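Local structure of putative mannose-6-phosphate isomerase YvyI (Bacillus subtilis, 1QWR) at residues F10-F15 and P51-N56; W121-C126 and D166-P171; A262-D267 and P304-K309. The protein probably interconverts D-mannose 6-phosphate and D-fructose 6-phosphate, as a zinc-dependent phosphomannose isomerase of the type 1 family. One frame throughout, in Å; residues are numbered along the deposited sequence.

Interaction 1: F10-F15 and P51-N56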
loop_
_atom_site.group_PDB
_atom_site.type_symbol
_atom_site.label_atom_id
_atom_site.label_comp_id
_atom_site.label_asym_id
_atom_site.label_seq_id
_atom_site.Cartn_x
_atom_site.Cartn_y
_atom_site.Cartn_z
ATOM N N PHE A 10 5.269 -8.353 -14.842
ATOM C CA PHE A 10 6.117 -7.725 -13.836
ATOM C C PHE A 10 6.139 -6.225 -14.035
ATOM O O PHE A 10 6.034 -5.735 -15.166
ATOM C CB PHE A 10 7.540 -8.296 -13.900
ATOM C CG PHE A 10 7.651 -9.690 -13.344
ATOM C CD1 PHE A 10 8.073 -9.901 -12.030
ATOM C CD2 PHE A 10 7.283 -10.787 -14.116
ATOM C CE1 PHE A 10 8.114 -11.199 -11.489
ATOM C CE2 PHE A 10 7.321 -12.093 -13.588
ATOM C CZ PHE A 10 7.736 -12.292 -12.271
ATOM N N LEU A 11 6.270 -5.503 -12.927
ATOM C CA LEU A 11 6.268 -4.051 -12.934
ATOM C C LEU A 11 7.572 -3.462 -12.433
ATOM O O LEU A 11 8.141 -3.923 -11.455
ATOM C CB LEU A 11 5.110 -3.526 -12.068
ATOM C CG LEU A 11 3.797 -4.081 -12.636
ATOM C CD1 LEU A 11 2.646 -3.828 -11.710
ATOM C CD2 LEU A 11 3.574 -3.438 -14.012
ATOM N N THR A 12 8.029 -2.423 -13.113
ATOM C CA THR A 12 9.258 -1.745 -12.720
ATOM C C THR A 12 8.879 -0.682 -11.717
ATOM O O THR A 12 8.015 0.147 -11.985
ATOM C CB THR A 12 9.912 -1.059 -13.908
ATOM O OG1 THR A 12 10.334 -2.056 -14.838
ATOM C CG2 THR A 12 11.125 -0.223 -13.438
ATOM N N PRO A 13 9.535 -0.676 -10.552
ATOM C CA PRO A 13 9.246 0.306 -9.501
ATOM C C PRO A 13 9.547 1.781 -9.804
ATOM O O PRO A 13 10.476 2.118 -10.543
ATOM C CB PRO A 13 10.048 -0.215 -8.311
ATOM C CG PRO A 13 11.198 -0.943 -8.936
ATOM C CD PRO A 13 10.583 -1.626 -10.139
ATOM N N VAL A 14 8.740 2.638 -9.193
ATOM C CA VAL A 14 8.838 4.091 -9.288
ATOM C C VAL A 14 9.180 4.524 -7.863
ATOM O O VAL A 14 8.700 3.902 -6.916
ATOM C CB VAL A 14 7.467 4.691 -9.662
ATOM C CG1 VAL A 14 7.503 6.210 -9.580
ATOM C CG2 VAL A 14 7.089 4.240 -11.066
ATOM N N PHE A 15 9.984 5.573 -7.688
ATOM C CA PHE A 15 10.343 5.995 -6.336
ATOM C C PHE A 15 10.007 7.444 -6.020
ATOM O O PHE A 15 9.990 8.295 -6.908
ATOM C CB PHE A 15 11.836 5.744 -6.088
ATOM C CG PHE A 15 12.219 4.288 -6.158
ATOM C CD1 PHE A 15 12.031 3.446 -5.064
ATOM C CD2 PHE A 15 12.711 3.752 -7.336
ATOM C CE1 PHE A 15 12.327 2.068 -5.151
ATOM C CE2 PHE A 15 13.006 2.393 -7.439
ATOM C CZ PHE A 15 12.813 1.546 -6.343
ATOM N N PRO A 51 3.177 6.168 -12.647
ATOM C CA PRO A 51 2.720 4.817 -13.009
ATOM C C PRO A 51 3.839 3.805 -13.255
ATOM O O PRO A 51 4.935 4.156 -13.737
ATOM C CB PRO A 51 1.872 5.058 -14.253
ATOM C CG PRO A 51 2.630 6.203 -14.944
ATOM C CD PRO A 51 3.009 7.119 -13.773
ATOM N N SER A 52 3.562 2.551 -12.900
ATOM C CA SER A 52 4.503 1.466 -13.110
ATOM C C SER A 52 4.573 1.177 -14.596
ATOM O O SER A 52 3.608 1.366 -15.312
ATOM C CB SER A 52 4.021 0.186 -12.418
ATOM O OG SER A 52 3.784 0.391 -11.038
ATOM N N THR A 53 5.714 0.688 -15.058
ATOM C CA THR A 53 5.847 0.323 -16.459
ATOM C C THR A 53 6.064 -1.182 -16.482
ATOM O O THR A 53 6.704 -1.723 -15.587
ATOM C CB THR A 53 7.057 1.024 -17.118
ATOM O OG1 THR A 53 8.225 0.812 -16.317
ATOM C CG2 THR A 53 6.811 2.508 -17.235
ATOM N N VAL A 54 5.498 -1.860 -17.481
ATOM C CA VAL A 54 5.649 -3.305 -17.617
ATOM C C VAL A 54 7.106 -3.641 -17.887
ATOM O O VAL A 54 7.745 -3.085 -18.796
ATOM C CB VAL A 54 4.777 -3.833 -18.748
ATOM C CG1 VAL A 54 4.984 -5.328 -18.909
ATOM C CG2 VAL A 54 3.324 -3.509 -18.455
ATOM N N ALA A 55 7.623 -4.563 -17.092
ATOM C CA ALA A 55 9.016 -4.952 -17.154
ATOM C C ALA A 55 9.339 -6.114 -18.072
ATOM O O ALA A 55 10.513 -6.330 -18.396
ATOM C CB ALA A 55 9.515 -5.268 -15.726
ATOM N N ASN A 56 8.322 -6.847 -18.516
ATOM C CA ASN A 56 8.567 -8.037 -19.347
ATOM C C ASN A 56 7.457 -8.342 -20.326
ATOM O O ASN A 56 6.367 -7.779 -20.249
ATOM C CB ASN A 56 8.669 -9.278 -18.470
ATOM C CG ASN A 56 7.325 -9.615 -17.810
ATOM O OD1 ASN A 56 6.788 -8.808 -17.053
ATOM N ND2 ASN A 56 6.770 -10.789 -18.118
HETATM O O HOH W 1 8.092 2.032 -13.935
#

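Interaction 2: W121-C126 and D166-P171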
loop_
_atom_site.group_PDB
_atom_site.type_symbol
_atom_site.label_atom_id
_atom_site.label_comp_id
_atom_site.label_asym_id
_atom_site.label_seq_id
_atom_site.Cartn_x
_atom_site.Cartn_y
_atom_site.Cartn_z
ATOM N N TRP A 121 -2.119 -1.433 6.069
ATOM C CA TRP A 121 -0.694 -1.607 6.273
ATOM C C TRP A 121 -0.320 -2.981 6.774
ATOM O O TRP A 121 -0.937 -3.496 7.716
ATOM C CB TRP A 121 -0.165 -0.621 7.321
ATOM C CG TRP A 121 -0.380 0.798 7.024
ATOM C CD1 TRP A 121 -0.261 1.414 5.815
ATOM C CD2 TRP A 121 -0.717 1.819 7.973
ATOM N NE1 TRP A 121 -0.499 2.761 5.950
ATOM C CE2 TRP A 121 -0.784 3.035 7.265
ATOM C CE3 TRP A 121 -0.967 1.819 9.354
ATOM C CZ2 TRP A 121 -1.092 4.247 7.887
ATOM C CZ3 TRP A 121 -1.274 3.029 9.981
ATOM C CH2 TRP A 121 -1.335 4.226 9.247
ATOM N N TYR A 122 0.670 -3.581 6.128
ATOM C CA TYR A 122 1.204 -4.839 6.611
ATOM C C TYR A 122 2.592 -4.435 7.071
ATOM O O TYR A 122 3.387 -3.908 6.287
ATOM C CB TYR A 122 1.351 -5.902 5.516
ATOM C CG TYR A 122 2.128 -7.087 6.020
ATOM C CD1 TYR A 122 1.551 -7.975 6.933
ATOM C CD2 TYR A 122 3.475 -7.288 5.656
ATOM C CE1 TYR A 122 2.291 -9.028 7.479
ATOM C CE2 TYR A 122 4.225 -8.347 6.200
ATOM C CZ TYR A 122 3.623 -9.208 7.117
ATOM O OH TYR A 122 4.362 -10.214 7.727
ATOM N N ILE A 123 2.889 -4.667 8.346
ATOM C CA ILE A 123 4.189 -4.297 8.872
ATOM C C ILE A 123 5.212 -5.398 8.568
ATOM O O ILE A 123 5.206 -6.466 9.196
ATOM C CB ILE A 123 4.124 -4.076 10.395
ATOM C CG1 ILE A 123 2.997 -3.083 10.733
ATOM C CG2 ILE A 123 5.497 -3.611 10.915
ATOM C CD1 ILE A 123 3.156 -1.670 10.084
ATOM N N ILE A 124 6.089 -5.141 7.606
ATOM C CA ILE A 124 7.087 -6.131 7.248
ATOM C C ILE A 124 8.107 -6.228 8.377
ATOM O O ILE A 124 8.437 -7.323 8.833
ATOM C CB ILE A 124 7.829 -5.755 5.936
ATOM C CG1 ILE A 124 6.836 -5.688 4.762
ATOM C CG2 ILE A 124 8.874 -6.819 5.623
ATOM C CD1 ILE A 124 7.369 -4.911 3.541
ATOM N N ASP A 125 8.589 -5.079 8.838
ATOM C CA ASP A 125 9.579 -5.053 9.917
ATOM C C ASP A 125 9.475 -3.698 10.610
ATOM O O ASP A 125 8.922 -2.740 10.065
ATOM C CB ASP A 125 10.988 -5.232 9.336
ATOM C CG ASP A 125 12.022 -5.654 10.384
ATOM O OD1 ASP A 125 11.671 -5.829 11.566
ATOM O OD2 ASP A 125 13.202 -5.814 10.015
ATOM N N CYS A 126 10.008 -3.616 11.817
ATOM C CA CYS A 126 9.953 -2.369 12.557
ATOM C C CYS A 126 10.825 -2.512 13.784
ATOM O O CYS A 126 11.151 -3.627 14.195
ATOM C CB CYS A 126 8.505 -2.033 12.977
ATOM S SG CYS A 126 7.705 -3.119 14.198
ATOM N N ASP A 166 2.201 -7.436 11.915
ATOM C CA ASP A 166 0.915 -6.790 12.180
ATOM C C ASP A 166 0.210 -6.288 10.914
ATOM O O ASP A 166 0.856 -5.933 9.933
ATOM C CB ASP A 166 1.097 -5.576 13.096
ATOM C CG ASP A 166 1.202 -5.943 14.572
ATOM O OD1 ASP A 166 1.079 -7.131 14.918
ATOM O OD2 ASP A 166 1.406 -5.014 15.377
ATOM N N PHE A 167 -1.118 -6.216 10.967
ATOM C CA PHE A 167 -1.886 -5.696 9.836
ATOM C C PHE A 167 -2.887 -4.696 10.371
ATOM O O PHE A 167 -3.579 -4.979 11.349
ATOM C CB PHE A 167 -2.650 -6.794 9.101
ATOM C CG PHE A 167 -3.463 -6.288 7.920
ATOM C CD1 PHE A 167 -2.908 -6.245 6.638
ATOM C CD2 PHE A 167 -4.781 -5.867 8.091
ATOM C CE1 PHE A 167 -3.665 -5.795 5.532
ATOM C CE2 PHE A 167 -5.537 -5.412 6.994
ATOM C CZ PHE A 167 -4.966 -5.382 5.713
ATOM N N TYR A 168 -2.949 -3.523 9.739
ATOM C CA TYR A 168 -3.895 -2.480 10.142
ATOM C C TYR A 168 -4.713 -1.987 8.957
ATOM O O TYR A 168 -4.166 -1.652 7.910
ATOM C CB TYR A 168 -3.172 -1.284 10.770
ATOM C CG TYR A 168 -2.445 -1.645 12.036
ATOM C CD1 TYR A 168 -1.119 -2.061 12.002
ATOM C CD2 TYR A 168 -3.121 -1.685 13.262
ATOM C CE1 TYR A 168 -0.475 -2.525 13.160
ATOM C CE2 TYR A 168 -2.491 -2.148 14.418
ATOM C CZ TYR A 168 -1.175 -2.571 14.360
ATOM O OH TYR A 168 -0.565 -3.098 15.487
ATOM N N TYR A 169 -6.025 -1.929 9.136
ATOM C CA TYR A 169 -6.912 -1.440 8.089
ATOM C C TYR A 169 -7.180 0.024 8.436
ATOM O O TYR A 169 -7.474 0.345 9.596
ATOM C CB TYR A 169 -8.200 -2.253 8.098
ATOM C CG TYR A 169 -9.137 -1.910 6.979
ATOM C CD1 TYR A 169 -8.861 -2.304 5.678
ATOM C CD2 TYR A 169 -10.322 -1.227 7.225
ATOM C CE1 TYR A 169 -9.752 -2.038 4.638
ATOM C CE2 TYR A 169 -11.218 -0.953 6.195
ATOM C CZ TYR A 169 -10.926 -1.370 4.904
ATOM O OH TYR A 169 -11.838 -1.174 3.904
ATOM N N VAL A 170 -7.068 0.907 7.444
ATOM C CA VAL A 170 -7.230 2.351 7.663
ATOM C C VAL A 170 -8.308 2.944 6.770
ATOM O O VAL A 170 -8.031 3.441 5.681
ATOM C CB VAL A 170 -5.906 3.097 7.390
ATOM C CG1 VAL A 170 -5.999 4.544 7.917
ATOM C CG2 VAL A 170 -4.742 2.360 8.037
ATOM N N PRO A 171 -9.567 2.901 7.228
ATOM C CA PRO A 171 -10.680 3.442 6.445
ATOM C C PRO A 171 -10.432 4.914 6.154
ATOM O O PRO A 171 -9.832 5.609 6.971
ATOM C CB PRO A 171 -11.877 3.265 7.375
ATOM C CG PRO A 171 -11.490 2.092 8.234
ATOM C CD PRO A 171 -10.034 2.323 8.500
#

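Interaction 3: A262-D267 and P304-K309. With SO4 (sulfate ion), chain D.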
loop_
_atom_site.group_PDB
_atom_site.type_symbol
_atom_site.label_atom_id
_atom_site.label_comp_id
_atom_site.label_asym_id
_atom_site.label_seq_id
_atom_site.Cartn_x
_atom_site.Cartn_y
_atom_site.Cartn_z
ATOM N N ALA A 262 4.180 -25.066 -3.691
ATOM C CA ALA A 262 2.754 -24.827 -3.496
ATOM C C ALA A 262 2.036 -24.838 -4.846
ATOM O O ALA A 262 2.585 -24.380 -5.859
ATOM C CB ALA A 262 2.532 -23.472 -2.784
ATOM N N GLU A 263 0.829 -25.393 -4.860
ATOM C CA GLU A 263 0.020 -25.438 -6.074
ATOM C C GLU A 263 -1.022 -24.335 -5.963
ATOM O O GLU A 263 -1.764 -24.269 -4.974
ATOM C CB GLU A 263 -0.663 -26.797 -6.225
ATOM C CG GLU A 263 0.287 -27.899 -6.628
ATOM C CD GLU A 263 -0.300 -29.265 -6.375
ATOM O OE1 GLU A 263 -1.314 -29.601 -7.027
ATOM O OE2 GLU A 263 0.244 -29.994 -5.515
HETATM N N MSE A 264 -1.078 -23.486 -6.984
HETATM C CA MSE A 264 -1.983 -22.346 -6.978
HETATM C C MSE A 264 -2.893 -22.271 -8.179
HETATM O O MSE A 264 -2.655 -22.896 -9.207
HETATM C CB MSE A 264 -1.187 -21.043 -6.949
HETATM C CG MSE A 264 0.201 -21.141 -6.342
HETATM SE SE MSE A 264 0.151 -21.154 -4.433
HETATM C CE MSE A 264 -0.170 -19.272 -4.114
ATOM N N ALA A 265 -3.925 -21.453 -8.029
ATOM C CA ALA A 265 -4.904 -21.188 -9.070
ATOM C C ALA A 265 -5.125 -19.684 -8.965
ATOM O O ALA A 265 -4.956 -19.104 -7.886
ATOM C CB ALA A 265 -6.189 -21.912 -8.779
ATOM N N GLN A 266 -5.467 -19.057 -10.081
ATOM C CA GLN A 266 -5.726 -17.624 -10.110
ATOM C C GLN A 266 -7.201 -17.559 -10.456
ATOM O O GLN A 266 -7.565 -17.591 -11.626
ATOM C CB GLN A 266 -4.902 -16.957 -11.214
ATOM C CG GLN A 266 -4.690 -15.451 -11.018
ATOM C CD GLN A 266 -5.995 -14.718 -10.814
ATOM O OE1 GLN A 266 -6.576 -14.729 -9.727
ATOM N NE2 GLN A 266 -6.467 -14.089 -11.862
ATOM N N ASP A 267 -8.058 -17.499 -9.448
ATOM C CA ASP A 267 -9.489 -17.482 -9.746
ATOM C C ASP A 267 -10.156 -16.129 -9.581
ATOM O O ASP A 267 -11.377 -16.050 -9.580
ATOM C CB ASP A 267 -10.235 -18.512 -8.896
ATOM C CG ASP A 267 -9.808 -19.937 -9.194
ATOM O OD1 ASP A 267 -9.835 -20.349 -10.382
ATOM O OD2 ASP A 267 -9.446 -20.651 -8.234
ATOM N N PRO A 304 -2.844 -19.359 -16.042
ATOM C CA PRO A 304 -3.060 -20.799 -15.876
ATOM C C PRO A 304 -2.715 -21.222 -14.440
ATOM O O PRO A 304 -2.014 -20.501 -13.716
ATOM C CB PRO A 304 -2.077 -21.433 -16.866
ATOM C CG PRO A 304 -1.769 -20.350 -17.849
ATOM C CD PRO A 304 -1.783 -19.083 -17.033
ATOM N N ASP A 305 -3.204 -22.384 -14.020
ATOM C CA ASP A 305 -2.854 -22.854 -12.691
ATOM C C ASP A 305 -1.330 -22.916 -12.689
ATOM O O ASP A 305 -0.695 -23.179 -13.725
ATOM C CB ASP A 305 -3.460 -24.231 -12.415
ATOM C CG ASP A 305 -4.964 -24.165 -12.175
ATOM O OD1 ASP A 305 -5.549 -23.062 -12.269
ATOM O OD2 ASP A 305 -5.565 -25.220 -11.890
ATOM N N PHE A 306 -0.739 -22.663 -11.534
ATOM C CA PHE A 306 0.713 -22.625 -11.430
ATOM C C PHE A 306 1.219 -23.126 -10.083
ATOM O O PHE A 306 0.435 -23.422 -9.187
ATOM C CB PHE A 306 1.184 -21.177 -11.633
ATOM C CG PHE A 306 0.645 -20.202 -10.607
ATOM C CD1 PHE A 306 1.435 -19.783 -9.533
ATOM C CD2 PHE A 306 -0.649 -19.697 -10.726
ATOM C CE1 PHE A 306 0.935 -18.864 -8.585
ATOM C CE2 PHE A 306 -1.161 -18.783 -9.794
ATOM C CZ PHE A 306 -0.368 -18.370 -8.726
ATOM N N THR A 307 2.538 -23.249 -9.967
ATOM C CA THR A 307 3.161 -23.651 -8.712
ATOM C C THR A 307 4.276 -22.645 -8.423
ATOM O O THR A 307 4.783 -21.987 -9.334
ATOM C CB THR A 307 3.818 -25.074 -8.778
ATOM O OG1 THR A 307 4.905 -25.055 -9.708
ATOM C CG2 THR A 307 2.806 -26.143 -9.222
ATOM N N ILE A 308 4.623 -22.507 -7.147
ATOM C CA ILE A 308 5.715 -21.663 -6.718
ATOM C C ILE A 308 6.551 -22.572 -5.831
ATOM O O ILE A 308 6.061 -23.117 -4.850
ATOM C CB ILE A 308 5.259 -20.443 -5.898
ATOM C CG1 ILE A 308 4.581 -19.424 -6.828
ATOM C CG2 ILE A 308 6.471 -19.781 -5.246
ATOM C CD1 ILE A 308 3.964 -18.240 -6.112
ATOM N N LYS A 309 7.813 -22.740 -6.195
ATOM C CA LYS A 309 8.702 -23.604 -5.433
ATOM C C LYS A 309 9.818 -22.792 -4.793
ATOM O O LYS A 309 10.536 -22.070 -5.496
ATOM C CB LYS A 309 9.302 -24.641 -6.374
ATOM C CG LYS A 309 10.227 -25.644 -5.705
ATOM C CD LYS A 309 11.026 -26.378 -6.777
ATOM C CE LYS A 309 10.116 -26.927 -7.871
ATOM N NZ LYS A 309 10.889 -27.511 -9.006
HETATM S S SO4 D . -4.189 -19.717 -4.445
HETATM O O1 SO4 D . -5.273 -18.718 -4.533
HETATM O O2 SO4 D . -3.788 -19.867 -3.025
HETATM O O3 SO4 D . -4.637 -21.016 -4.991
HETATM O O4 SO4 D . -3.047 -19.238 -5.242
HETATM O O HOH W 2 -5.675 -20.398 -12.658
#

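Interaction 1: F10-F15 and P51-N56
This contact is a short antiparallel strand pairing, lengthened by a side-chain-to-backbone bond, which lays the weakly bonded strand 53-54 along strand 9-17 in the catalytic region. The non-hydrogen-bonded pair L11 and V54 brings the two CA atoms to 4.8 Å. On one side of it A55 N donates to F10 O at 2.8 Å, from 39° above the carbonyl plane; on the other T12 N donates to T53 O at 2.9 Å, nearly along the C=O axis. N56 extends the pairing with its side chain. Its CG stands between the backbone N and the carbonyl carbon (chi1 67°), a rotation that puts OD1 2.7 Å from F10 N, the donor lying in the plane of the N56 carbonyl group. OD1 also lies at the edge of the F10 ring, whose plane is 76° from that of the amide, while ND2 donates to P8 O. An alanine here would remove both hydrogen bonds of the side-chain amide and would probably leave this end of the pairing less firmly held. Away from the polar ladder, L11 CB meets S52 CB at 3.9 Å. S52 OG is hydrogen-bonded to S45 N. Beyond T53 a water takes over, donating to T12 O at 2.7 Å and hydrogen-bonded to T53 OG1. The pairing thus rests on two direct backbone-to-backbone hydrogen bonds, with an amide and a water supplementing them at its two ends.

Interaction 2: W121-C126 and D166-P171
Two hydrogen bonds grip D166 OD2: Y168 OH donates to it at 2.8 Å, from well above the carboxylate plane, and K163 N supplies the second. The first of these ties down the far end of the Y168 phenol, whose edge meets I123 CG1, and I123 in turn runs alongside D166, pointing the same way. The backbones of strands 119-126 and 167-170 pair antiparallel, their local axes approaching to 4.8 Å with 154° between their directions. W121 and Y168 form a hydrogen-bonded pair with reciprocal bonds, W121 N to Y168 O at 2.8 Å and Y168 N to W121 O at 2.9 Å, both in the carbonyl plane. I123 N then donates to D166 O at 2.9 Å, nearly along the C=O axis. Between these bonds sits the non-hydrogen-bonded pair Y122 and F167, which shares the opposite face with F245: F167 stacks on its ring, and Y122 meets it obliquely while sending OH to K255 NZ. On the face of W121 and Y168 the best-defined meeting is a CH-pi contact. V170 CG2 lies 3.8 Å from the centroid of the six-membered ring of W121, only 2° off the normal. The other end of the indole is held by NE1, hydrogen-bonded to E186 OE2, and the W121 ring also meets that of H176, a zinc ligand. With its side chain about 4 Å from the zinc, W121 is a second-shell residue, and the V170 contact and the NE1 hydrogen bond, which probably restrict rotation of the indole, may help position H176.

Interaction 3: A262-D267 and P304-K309
Strands 261-264 and 306-309 run antiparallel, 153° between their local directions, with hydrogen-bonded pairs A262–I308 and M264–F306 on either side of the non-hydrogen-bonded pair E263–T307. They belong to a four-stranded antiparallel sheet of the C-terminal cupin domain, in which 261-264 is an outermost strand within the chain. Both hydrogen-bonded pairs have reciprocal bonds. In the second, M264 N donates to F306 O at 2.7 Å, nearly along the C=O axis, whereas F306 N reaches M264 O at 3.0 Å from well above its carbonyl plane.

M264 and F306 carry most of the side-chain contact. The F306 CG occupies the crowded position between backbone N and carbonyl carbon (chi1 61°), bringing the ring across to M264, where it lies with one face under M264 CB, 3.5 Å from the ring centroid in a CH-pi contact. M264, modelled as selenomethionine, is bent at both chi2 and chi3, and its chi1 of -26° falls well short of a staggered value; with M264 CG only 3.3 Å from F306 CE1, the fit is tight. P304 O and I308 CD1 lie at the edge of the same ring, in its plane. W256 and I240, from other strands of the domain, also touch M264. On the other face of the sheet E263 lies alongside T307, its CG 4.0 Å from T307 CG2, and its OE2 forms a salt bridge with K238 NZ.

Past the strand end A265 N donates to O3 of a sulfate at 3.2 Å; this ion, probably from the crystallisation liquor, is also bonded to R237 NH2. One residue further, a water bridges the segments, accepting from Q266 N at 2.9 Å and lying 2.7 Å from D305 OD1.

In the fold
The three contacts follow one another along the chain without nesting or crossing. Interaction 1 closes first, bringing 51-56 back to strand 9-17 across 35 intervening residues that include strand 38-44. Interaction 2 opens only later, and spans two helices and strand 131-136 before 167-170 returns to 119-126 beside the zinc site. Interaction 3 closes last, joining 306-309 to 261-264 within the cupin domain after an intervening run of strands with no helix. Centres lie 23 to 26 Å apart and none of the contacts touches another. Strand 9-17, which carries interaction 1, also pairs with 296-299, so the N-terminal strand links the catalytic part to the C-terminal domain.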